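Local structure of VWFA domain-containing protein (Alicyclobacillus acidocaldarius subsp. acidocaldarius, 3RAG) at residues A[20-31]-A[211-219]; A[166-177]-A[188-197]. The protein is of unknown function, but its von Willebrand factor A-type fold with a bound sodium ion suggests a metal-dependent, ligand-binding role. All coordinates share one frame; numbering follows the deposited sequence.

In the fold
Contact 1 and contact 2 belong to one alpha-beta fold of the von Willebrand factor A type. Contact 1 brings together the starts of helix 27-36 and helix 214-232, 180 residues apart, with the side chain of Thr-212 about 4 Å from the sodium ion held by Asp-18, Ser-144 and Ser-146. Contact 2 is a beta hairpin at an edge of the sheet, and both its strands fall within the chain spanned by contact 1. Their centres lie about 22 Å apart, yet CD1 of Ile-177 packs against the backbone of Ala-217. Helix 214-232 gives contact 1 its first turn and packs further along on the hairpin through Leu-224 and His-228, linking the sodium-side loops to the sheet edge.

Contact 1: A[20-31]-A[211-219]; sequences CSNIGPDPVEAA and GTPTGPAID
Where Ala-30 meets Gly-215 and Ile-218, two helices of the von Willebrand factor A-type fold pack nearly parallel; the axes of 27-31 and 214-219 approach to 7.9 Å at 14°. The methyl of Ala-30 rests against Gly-215 O at 3.6 Å, and a side chain on Gly-215 would collide with Pro-25 O. Ile-218 carries the buried side: CG2 lies anti to its backbone N and meets Ala-30 CB at 3.8 Å, while CD1 reaches the ring of Pro-27. Cut back to an alanine here, the side chain would lose CG2 and the CG1-CD1 branch, which is likely to open a gap beside Ala-30, Pro-27 and, on strand 10-17, Ile-13 and Val-15. Pro-27 CB also lies against Thr-214 CB, the side chains crossing obliquely.

The loop end is more polar, and its 22-25 side is open to solvent, though Thr-212 is buried. Asn-22 grips Thr-212 twice: its backbone N donates to Thr-212 O, and its OD1 takes an almost straight bond from Thr-212 N (2.8 Å, 174°), tilted from the side-chain carbonyl plane. Ile-23 CG2 lies on Pro-213, and Pro-25 CD meets Pro-216 CG on the exposed side. Thr-212 also packs on the sodium ligand Ser-144. Between the 23-25 loop and the first turn of helix 214-232, one water donates to Ile-23 O and Pro-25 O and accepts from Gly-215 N at 3.0 Å.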
# COMPACT_ATOMS: atom_id res chain seq x y z
N CYS A 20 -15.32 -7.70 -0.13
CA CYS A 20 -15.38 -7.10 -1.46
C CYS A 20 -16.27 -5.85 -1.53
O CYS A 20 -17.24 -5.71 -0.77
CB CYS A 20 -15.89 -8.12 -2.47
SG CYS A 20 -17.45 -8.87 -1.97
N SER A 21 -15.95 -4.96 -2.46
CA SER A 21 -16.77 -3.75 -2.64
C SER A 21 -18.22 -4.10 -2.92
O SER A 21 -18.53 -5.12 -3.53
CB SER A 21 -16.24 -2.88 -3.78
OG SER A 21 -16.40 -3.52 -5.05
N ASN A 22 -19.14 -3.23 -2.49
CA ASN A 22 -20.54 -3.49 -2.75
C ASN A 22 -21.28 -2.24 -3.18
O ASN A 22 -22.49 -2.24 -3.26
CB ASN A 22 -21.22 -4.15 -1.53
CG ASN A 22 -21.15 -3.29 -0.29
OD1 ASN A 22 -20.87 -2.10 -0.37
ND2 ASN A 22 -21.37 -3.88 0.87
N ILE A 23 -20.54 -1.16 -3.45
CA ILE A 23 -21.17 0.05 -3.97
C ILE A 23 -20.14 0.79 -4.81
O ILE A 23 -18.94 0.75 -4.52
CB ILE A 23 -21.74 0.95 -2.83
CG1 ILE A 23 -22.46 2.17 -3.42
CG2 ILE A 23 -20.63 1.37 -1.87
CD1 ILE A 23 -23.38 2.88 -2.42
N GLY A 24 -20.58 1.41 -5.89
CA GLY A 24 -19.64 2.18 -6.69
C GLY A 24 -18.88 1.36 -7.71
O GLY A 24 -19.13 0.17 -7.89
N PRO A 25 -17.94 2.00 -8.40
CA PRO A 25 -17.30 1.38 -9.56
C PRO A 25 -16.21 0.37 -9.18
O PRO A 25 -15.81 0.26 -8.01
CB PRO A 25 -16.74 2.58 -10.35
CG PRO A 25 -16.60 3.69 -9.33
CD PRO A 25 -17.61 3.44 -8.24
N ASP A 26 -15.77 -0.38 -10.17
CA ASP A 26 -14.91 -1.56 -9.95
C ASP A 26 -13.49 -1.23 -9.50
O ASP A 26 -12.73 -0.58 -10.21
CB ASP A 26 -14.91 -2.37 -11.25
CG ASP A 26 -14.06 -3.64 -11.17
OD1 ASP A 26 -13.60 -4.03 -10.08
OD2 ASP A 26 -13.88 -4.24 -12.24
N PRO A 27 -13.11 -1.68 -8.28
CA PRO A 27 -11.77 -1.36 -7.78
C PRO A 27 -10.67 -2.10 -8.53
O PRO A 27 -9.50 -1.71 -8.45
CB PRO A 27 -11.81 -1.83 -6.31
CG PRO A 27 -12.90 -2.91 -6.29
CD PRO A 27 -13.95 -2.38 -7.29
N VAL A 28 -11.01 -3.18 -9.24
CA VAL A 28 -9.98 -3.86 -10.02
C VAL A 28 -9.46 -2.91 -11.11
O VAL A 28 -8.25 -2.81 -11.35
CB VAL A 28 -10.48 -5.19 -10.59
CG1 VAL A 28 -9.38 -5.86 -11.45
CG2 VAL A 28 -10.89 -6.09 -9.42
N GLU A 29 -10.37 -2.22 -11.76
CA GLU A 29 -10.00 -1.23 -12.78
C GLU A 29 -9.23 -0.05 -12.17
O GLU A 29 -8.29 0.48 -12.78
CB GLU A 29 -11.26 -0.74 -13.48
CG GLU A 29 -11.14 -0.67 -14.96
CD GLU A 29 -10.61 -1.97 -15.53
OE1 GLU A 29 -9.63 -1.91 -16.30
OE2 GLU A 29 -11.17 -3.03 -15.18
N ALA A 30 -9.64 0.37 -10.97
CA ALA A 30 -8.94 1.45 -10.27
C ALA A 30 -7.49 1.06 -10.02
O ALA A 30 -6.56 1.87 -10.19
CB ALA A 30 -9.65 1.80 -8.94
N ALA A 31 -7.27 -0.19 -9.60
CA ALA A 31 -5.92 -0.65 -9.32
C ALA A 31 -5.12 -0.73 -10.62
O ALA A 31 -3.93 -0.42 -10.65
CB ALA A 31 -5.94 -2.03 -8.64
N GLY A 211 -21.61 1.14 3.33
CA GLY A 211 -21.14 0.03 2.52
C GLY A 211 -19.67 0.21 2.22
O GLY A 211 -18.98 0.95 2.92
N THR A 212 -19.18 -0.50 1.21
CA THR A 212 -17.78 -0.39 0.85
C THR A 212 -17.58 0.04 -0.60
O THR A 212 -17.86 -0.71 -1.53
CB THR A 212 -17.04 -1.71 1.10
OG1 THR A 212 -17.13 -2.53 -0.07
CG2 THR A 212 -17.66 -2.45 2.27
N PRO A 213 -17.04 1.23 -0.76
CA PRO A 213 -16.68 1.80 -2.06
C PRO A 213 -15.17 1.73 -2.29
O PRO A 213 -14.44 2.73 -2.29
CB PRO A 213 -17.20 3.24 -1.97
CG PRO A 213 -17.04 3.57 -0.50
CD PRO A 213 -17.36 2.29 0.24
N THR A 214 -14.70 0.52 -2.50
CA THR A 214 -13.28 0.31 -2.64
C THR A 214 -12.70 0.97 -3.88
O THR A 214 -11.56 1.37 -3.86
CB THR A 214 -12.97 -1.21 -2.70
OG1 THR A 214 -13.76 -1.88 -1.72
CG2 THR A 214 -11.49 -1.46 -2.45
N GLY A 215 -13.48 1.03 -4.96
CA GLY A 215 -12.96 1.64 -6.19
C GLY A 215 -12.56 3.11 -6.01
O GLY A 215 -11.43 3.50 -6.26
N PRO A 216 -13.51 3.94 -5.58
CA PRO A 216 -13.20 5.35 -5.34
C PRO A 216 -12.05 5.53 -4.33
O PRO A 216 -11.25 6.44 -4.48
CB PRO A 216 -14.52 5.90 -4.77
CG PRO A 216 -15.55 5.05 -5.48
CD PRO A 216 -14.95 3.67 -5.47
N ALA A 217 -11.94 4.65 -3.34
CA ALA A 217 -10.80 4.73 -2.42
C ALA A 217 -9.45 4.62 -3.12
O ALA A 217 -8.53 5.42 -2.89
CB ALA A 217 -10.91 3.66 -1.33
N ILE A 218 -9.31 3.59 -3.95
CA ILE A 218 -8.08 3.41 -4.70
C ILE A 218 -7.79 4.60 -5.63
O ILE A 218 -6.66 5.06 -5.72
CB ILE A 218 -8.09 2.07 -5.48
CG1 ILE A 218 -8.10 0.91 -4.48
CG2 ILE A 218 -6.86 1.96 -6.39
CD1 ILE A 218 -8.29 -0.47 -5.12
N ASP A 219 -8.80 5.07 -6.33
CA ASP A 219 -8.63 6.25 -7.20
C ASP A 219 -8.18 7.49 -6.40
O ASP A 219 -7.29 8.23 -6.81
CB ASP A 219 -9.93 6.56 -7.93
CG ASP A 219 -10.19 5.60 -9.12
OD1 ASP A 219 -9.21 5.20 -9.80
OD2 ASP A 219 -11.37 5.29 -9.36
O HOH W 1 -16.34 0.39 -5.40
O HOH W 2 -6.54 4.59 -9.81

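Contact 2: A[166-177]-A[188-197]; sequences KVRSGPLAVSVI and RLVQPFSSEV
Phe-193 lays one face of its ring over Ser-175, whose CB sits 3.7 Å from the ring centroid and 14° off the normal, a CH-pi contact. The ring's CD1 also meets Ala-173 CB, while Ala-173 O lies at the ring edge. With OG anti to the backbone N (chi1 174°), Ser-175 turns its hydroxyl from the ring to Gln-191 O, donating in the carbonyl plane at 2.8 Å. That carbonyl also accepts from Val-176 N, a double grip on one oxygen.

The hairpin is antiparallel but irregular. Val-174 and Ser-194 form a hydrogen-bonded pair, with bonds running both ways between them. Further along, Val-190 and Gln-191 both face Val-176 in a classic beta bulge, and both of their amides donate to Val-176 O. Val-176 CG1 packs against Val-190 CB on this part of the hairpin. On the face of Ser-175 and Ile-177, Leu-189 brings CD1 to Ile-177 CG2 at 3.8 Å, the two side chains crossing at about a right angle. At the exposed end, Lys-166 NZ reaches Glu-196 OE1 in a salt bridge.

Strand 188-194 is one of the two edge strands of the sheet, and strand 172-179 pairs on its inner side, in parallel, with strand 135-142. Helix 214-232 packs on Ser-175, Ile-177 and Phe-193, whose ring stacks with His-228; helix 151-165 meets Leu-172 and Val-197.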
# COMPACT_ATOMS: atom_id res chain seq x y z
N LYS A 166 9.64 4.11 9.70
CA LYS A 166 10.41 5.30 10.00
C LYS A 166 11.88 4.96 10.32
O LYS A 166 12.73 5.83 10.30
CB LYS A 166 9.77 6.08 11.17
CG LYS A 166 9.99 7.59 11.11
CD LYS A 166 9.05 8.36 12.06
CE LYS A 166 9.34 8.04 13.52
NZ LYS A 166 8.68 8.98 14.48
N VAL A 167 12.13 3.70 10.64
CA VAL A 167 13.48 3.22 10.92
C VAL A 167 14.39 3.35 9.69
O VAL A 167 15.59 3.58 9.83
CB VAL A 167 13.42 1.73 11.37
CG1 VAL A 167 14.80 1.14 11.49
CG2 VAL A 167 12.67 1.62 12.70
N ARG A 168 13.81 3.21 8.50
CA ARG A 168 14.54 3.34 7.23
C ARG A 168 15.26 4.68 7.14
O ARG A 168 14.80 5.67 7.71
CB ARG A 168 13.57 3.25 6.04
CG ARG A 168 12.85 1.90 5.85
CD ARG A 168 12.10 1.90 4.49
NE ARG A 168 11.83 3.28 4.07
CZ ARG A 168 12.22 3.80 2.91
NH1 ARG A 168 12.87 3.08 2.00
NH2 ARG A 168 11.95 5.06 2.67
N SER A 169 16.37 4.73 6.40
CA SER A 169 17.07 5.98 6.16
C SER A 169 16.24 6.89 5.30
O SER A 169 16.23 8.10 5.50
CB SER A 169 18.41 5.74 5.45
OG SER A 169 19.25 4.95 6.26
N GLY A 170 15.56 6.33 4.32
CA GLY A 170 14.90 7.15 3.32
C GLY A 170 13.65 7.81 3.86
O GLY A 170 13.08 7.36 4.84
N PRO A 171 13.20 8.87 3.20
CA PRO A 171 12.03 9.58 3.71
C PRO A 171 10.75 8.75 3.59
O PRO A 171 10.59 7.99 2.63
CB PRO A 171 11.94 10.83 2.83
CG PRO A 171 12.75 10.53 1.61
CD PRO A 171 13.80 9.52 2.01
N LEU A 172 9.88 8.92 4.58
CA LEU A 172 8.56 8.32 4.58
C LEU A 172 7.49 9.40 4.44
O LEU A 172 7.50 10.39 5.18
CB LEU A 172 8.34 7.57 5.89
CG LEU A 172 6.95 6.99 6.08
CD1 LEU A 172 6.66 5.90 5.03
CD2 LEU A 172 6.81 6.43 7.48
N ALA A 173 6.57 9.20 3.51
CA ALA A 173 5.40 10.06 3.41
C ALA A 173 4.19 9.14 3.42
O ALA A 173 3.98 8.38 2.48
CB ALA A 173 5.44 10.89 2.12
N VAL A 174 3.42 9.18 4.50
CA VAL A 174 2.24 8.33 4.61
C VAL A 174 0.99 9.19 4.72
O VAL A 174 0.93 10.16 5.50
CB VAL A 174 2.34 7.36 5.82
CG1 VAL A 174 2.49 8.14 7.12
CG2 VAL A 174 1.13 6.42 5.90
N SER A 175 -0.03 8.83 3.94
CA SER A 175 -1.33 9.47 4.05
C SER A 175 -2.34 8.37 4.36
O SER A 175 -2.11 7.20 4.01
CB SER A 175 -1.68 10.14 2.71
OG SER A 175 -3.00 10.66 2.73
N VAL A 176 -3.44 8.73 5.01
CA VAL A 176 -4.44 7.72 5.33
C VAL A 176 -5.79 8.21 4.82
O VAL A 176 -6.16 9.39 4.99
CB VAL A 176 -4.53 7.49 6.87
CG1 VAL A 176 -5.65 6.51 7.22
CG2 VAL A 176 -3.15 7.06 7.44
N ILE A 177 -6.52 7.32 4.16
CA ILE A 177 -7.89 7.62 3.84
C ILE A 177 -8.80 6.52 4.33
O ILE A 177 -8.37 5.37 4.50
CB ILE A 177 -8.12 7.87 2.34
CG1 ILE A 177 -7.88 6.63 1.54
CG2 ILE A 177 -7.21 8.97 1.81
CD1 ILE A 177 -7.93 6.94 0.04
N ARG A 188 -12.82 9.68 2.90
CA ARG A 188 -12.48 10.75 3.83
C ARG A 188 -10.97 10.79 3.94
O ARG A 188 -10.33 9.77 4.17
CB ARG A 188 -13.09 10.43 5.20
CG ARG A 188 -12.89 11.49 6.25
CD ARG A 188 -13.07 10.86 7.65
NE ARG A 188 -14.24 9.98 7.74
CZ ARG A 188 -15.22 10.15 8.64
NH1 ARG A 188 -16.26 9.32 8.66
NH2 ARG A 188 -15.16 11.14 9.51
N LEU A 189 -10.38 11.97 3.76
CA LEU A 189 -8.95 12.09 3.99
C LEU A 189 -8.72 12.15 5.49
O LEU A 189 -9.12 13.11 6.15
CB LEU A 189 -8.40 13.34 3.32
CG LEU A 189 -6.89 13.56 3.52
CD1 LEU A 189 -6.10 12.51 2.76
CD2 LEU A 189 -6.49 14.97 3.08
N VAL A 190 -8.08 11.13 6.04
CA VAL A 190 -7.83 11.08 7.49
C VAL A 190 -6.61 11.93 7.86
O VAL A 190 -6.63 12.70 8.85
CB VAL A 190 -7.67 9.61 7.98
CG1 VAL A 190 -7.39 9.58 9.48
CG2 VAL A 190 -8.93 8.84 7.67
N GLN A 191 -5.53 11.78 7.09
CA GLN A 191 -4.41 12.70 7.24
C GLN A 191 -3.74 12.87 5.90
O GLN A 191 -3.71 11.95 5.10
CB GLN A 191 -3.41 12.18 8.25
CG GLN A 191 -2.63 10.93 7.77
CD GLN A 191 -1.46 10.62 8.69
OE1 GLN A 191 -0.29 10.57 8.26
NE2 GLN A 191 -1.76 10.43 9.96
N PRO A 192 -3.21 14.07 5.65
CA PRO A 192 -2.41 14.30 4.46
C PRO A 192 -1.06 13.62 4.65
O PRO A 192 -0.79 13.14 5.75
CB PRO A 192 -2.24 15.83 4.43
CG PRO A 192 -2.48 16.28 5.83
CD PRO A 192 -3.47 15.30 6.42
N PHE A 193 -0.24 13.59 3.61
CA PHE A 193 1.10 13.00 3.74
C PHE A 193 1.93 13.57 4.88
O PHE A 193 2.04 14.79 5.03
CB PHE A 193 1.88 13.12 2.44
CG PHE A 193 1.38 12.20 1.36
CD1 PHE A 193 1.65 10.85 1.40
CD2 PHE A 193 0.60 12.69 0.32
CE1 PHE A 193 1.19 10.00 0.41
CE2 PHE A 193 0.14 11.84 -0.68
CZ PHE A 193 0.45 10.50 -0.63
N SER A 194 2.52 12.68 5.66
CA SER A 194 3.34 13.08 6.79
C SER A 194 4.34 11.97 7.09
O SER A 194 4.17 10.84 6.66
CB SER A 194 2.44 13.31 8.02
OG SER A 194 3.23 13.50 9.18
N SER A 195 5.38 12.29 7.85
CA SER A 195 6.33 11.27 8.26
C SER A 195 5.78 10.43 9.41
O SER A 195 6.38 9.44 9.79
CB SER A 195 7.65 11.91 8.68
OG SER A 195 7.38 12.93 9.62
N GLU A 196 4.67 10.85 10.00
CA GLU A 196 4.05 10.09 11.08
C GLU A 196 2.55 9.91 10.90
O GLU A 196 1.91 10.63 10.15
CB GLU A 196 4.33 10.73 12.45
CG GLU A 196 5.78 10.59 12.90
CD GLU A 196 5.93 10.64 14.40
OE1 GLU A 196 5.82 9.57 15.05
OE2 GLU A 196 6.14 11.75 14.94
N VAL A 197 2.01 8.94 11.62
CA VAL A 197 0.57 8.71 11.64
C VAL A 197 -0.03 9.43 12.85
O VAL A 197 0.45 9.25 13.97
CB VAL A 197 0.26 7.21 11.72
CG1 VAL A 197 -1.17 6.98 12.23
CG2 VAL A 197 0.47 6.59 10.36